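Local coordinates for DNA repair protein RecN (Deinococcus radiodurans, PDB 4ABX), which is probably involved in recombinational repair of DNA double-strand breaks as an ATP-binding, SMC-like protein, represented here by its coiled-coil domain, at residues A[11-14]-A[15-18]. Numbering follows the deposited sequence.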
ATOM      1  N   ALA A  11      48.646  -5.596 -53.753  1.00 30.27           N
ATOM      2  CA  ALA A  11      49.036  -4.840 -52.567  1.00 28.26           C
ATOM      3  C   ALA A  11      47.846  -4.686 -51.624  1.00 29.95           C
ATOM      4  O   ALA A  11      47.969  -4.870 -50.412  1.00 28.46           O
ATOM      5  CB  ALA A  11      49.594  -3.475 -52.956  1.00 21.43           C
ATOM      6  N   ARG A  12      46.689  -4.358 -52.189  1.00 27.61           N
ATOM      7  CA  ARG A  12      45.485  -4.187 -51.390  1.00 20.95           C
ATOM      8  C   ARG A  12      45.019  -5.515 -50.800  1.00 21.40           C
ATOM      9  O   ARG A  12      44.537  -5.564 -49.675  1.00 25.28           O
ATOM     10  CB  ARG A  12      44.367  -3.507 -52.200  1.00 24.37           C
ATOM     11  CG  ARG A  12      44.701  -2.066 -52.624  1.00 20.01           C
ATOM     12  CD  ARG A  12      43.476  -1.300 -53.120  1.00 21.69           C
ATOM     13  NE  ARG A  12      42.750  -2.015 -54.166  1.00 23.16           N
ATOM     14  CZ  ARG A  12      42.986  -1.889 -55.468  1.00 31.78           C
ATOM     15  NH1 ARG A  12      43.934  -1.066 -55.909  1.00 28.51           N
ATOM     16  NH2 ARG A  12      42.268  -2.588 -56.337  1.00 33.03           N
ATOM     17  N   GLN A  13      45.171  -6.596 -51.557  1.00 22.04           N
ATOM     18  CA  GLN A  13      44.759  -7.903 -51.066  1.00 24.33           C
ATOM     19  C   GLN A  13      45.630  -8.335 -49.890  1.00 27.40           C
ATOM     20  O   GLN A  13      45.143  -8.943 -48.938  1.00 25.89           O
ATOM     21  CB  GLN A  13      44.797  -8.948 -52.183  1.00 25.31           C
ATOM     22  CG  GLN A  13      44.298 -10.325 -51.756  1.00 26.06           C
ATOM     23  CD  GLN A  13      42.796 -10.362 -51.532  1.00 35.66           C
ATOM     24  OE1 GLN A  13      42.246 -11.377 -51.108  1.00 38.70           O
ATOM     25  NE2 GLN A  13      42.127  -9.256 -51.825  1.00 38.39           N
ATOM     26  N   ILE A  14      46.918  -8.013 -49.956  1.00 30.56           N
ATOM     27  CA  ILE A  14      47.830  -8.277 -48.843  1.00 27.47           C
ATOM     28  C   ILE A  14      47.377  -7.576 -47.557  1.00 25.56           C
ATOM     29  O   ILE A  14      47.398  -8.178 -46.485  1.00 25.70           O
ATOM     30  CB  ILE A  14      49.283  -7.875 -49.187  1.00 24.64           C
ATOM     31  CG1 ILE A  14      49.861  -8.849 -50.215  1.00 23.00           C
ATOM     32  CG2 ILE A  14      50.154  -7.837 -47.930  1.00 24.79           C
ATOM     33  CD1 ILE A  14      51.233  -8.457 -50.755  1.00 26.92           C
ATOM     34  N   ASP A  15      46.971  -6.310 -47.667  1.00 19.85           N
ATOM     35  CA  ASP A  15      46.491  -5.555 -46.509  1.00 23.38           C
ATOM     36  C   ASP A  15      45.203  -6.151 -45.952  1.00 24.75           C
ATOM     37  O   ASP A  15      45.020  -6.246 -44.740  1.00 27.19           O
ATOM     38  CB  ASP A  15      46.241  -4.087 -46.873  1.00 28.11           C
ATOM     39  CG  ASP A  15      47.523  -3.282 -47.003  1.00 33.46           C
ATOM     40  OD1 ASP A  15      48.560  -3.714 -46.463  1.00 31.70           O
ATOM     41  OD2 ASP A  15      47.484  -2.206 -47.637  1.00 33.34           O
ATOM     42  N   LEU A  16      44.298  -6.522 -46.851  1.00 29.23           N
ATOM     43  CA  LEU A  16      43.033  -7.145 -46.469  1.00 27.06           C
ATOM     44  C   LEU A  16      43.263  -8.398 -45.626  1.00 27.13           C
ATOM     45  O   LEU A  16      42.721  -8.540 -44.530  1.00 28.35           O
ATOM     46  CB  LEU A  16      42.240  -7.509 -47.728  1.00 28.41           C
ATOM     47  CG  LEU A  16      40.968  -8.345 -47.572  1.00 31.88           C
ATOM     48  CD1 LEU A  16      39.989  -7.669 -46.625  1.00 26.36           C
ATOM     49  CD2 LEU A  16      40.325  -8.574 -48.928  1.00 36.24           C
ATOM     50  N   LEU A  17      44.075  -9.310 -46.146  1.00 26.14           N
ATOM     51  CA  LEU A  17      44.292 -10.590 -45.490  1.00 21.68           C
ATOM     52  C   LEU A  17      45.043 -10.421 -44.171  1.00 22.13           C
ATOM     53  O   LEU A  17      44.701 -11.048 -43.165  1.00 23.81           O
ATOM     54  CB  LEU A  17      45.048 -11.539 -46.422  1.00 22.68           C
ATOM     55  CG  LEU A  17      44.340 -11.882 -47.735  1.00 20.36           C
ATOM     56  CD1 LEU A  17      45.326 -12.488 -48.741  1.00 19.82           C
ATOM     57  CD2 LEU A  17      43.161 -12.818 -47.486  1.00 22.92           C
ATOM     58  N   ALA A  18      46.064  -9.570 -44.176  1.00 22.36           N
ATOM     59  CA  ALA A  18      46.829  -9.314 -42.963  1.00 26.23           C
ATOM     60  C   ALA A  18      45.910  -8.816 -41.849  1.00 25.06           C
ATOM     61  O   ALA A  18      46.048  -9.217 -40.696  1.00 22.29           O
ATOM     62  CB  ALA A  18      47.944  -8.313 -43.226  1.00 24.54           C
TER
HETATM   63  O   HOH W   1      50.446  -4.027 -49.083  1.00 32.75           O
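Q13 lies against L16 and L17, the side chains three and four residues further along the same helix. Its CG meets CD1 of L17 at 3.9 Å, and its amide end lies over L16 and L17. The amide carbon CD of Q13 is 4.0 Å from CD2 of L16. Both contacts are van der Waals packing, and the side chains run at a slant to each other. CG of Q13 is anti to the backbone N (chi1 -177°), and a bend at chi2 (71°) brings the amide back to the leucines. With an alanine here, CD1 of L17 and CD2 of L16 would probably lose this cover and a gap would open beside them.

The segment is regular alpha helix, part of helix 6-27 in the coiled-coil domain of RecN. Helix 145-169 packs alongside: Q13 touches E158 and L162 there, and I14 touches L159 and E166. One side of this part of the helix therefore faces the partner helix, while R12, D15 and L16 are exposed.

Four i to i+4 backbone bonds hold this part of the helix. L17 N donates to Q13 O at 3.0 Å, and CG of L17 sits 3.3 Å from that same oxygen of Q13. L16 N bonds to R12 O, and A18 N to I14 O. D15 N to A11 O is longer, at 3.3 Å. A water also lies 2.9 Å from A11 O. The same water is 3.2 Å from OD1 of D15, so it can link that carboxylate to the A11 carbonyl.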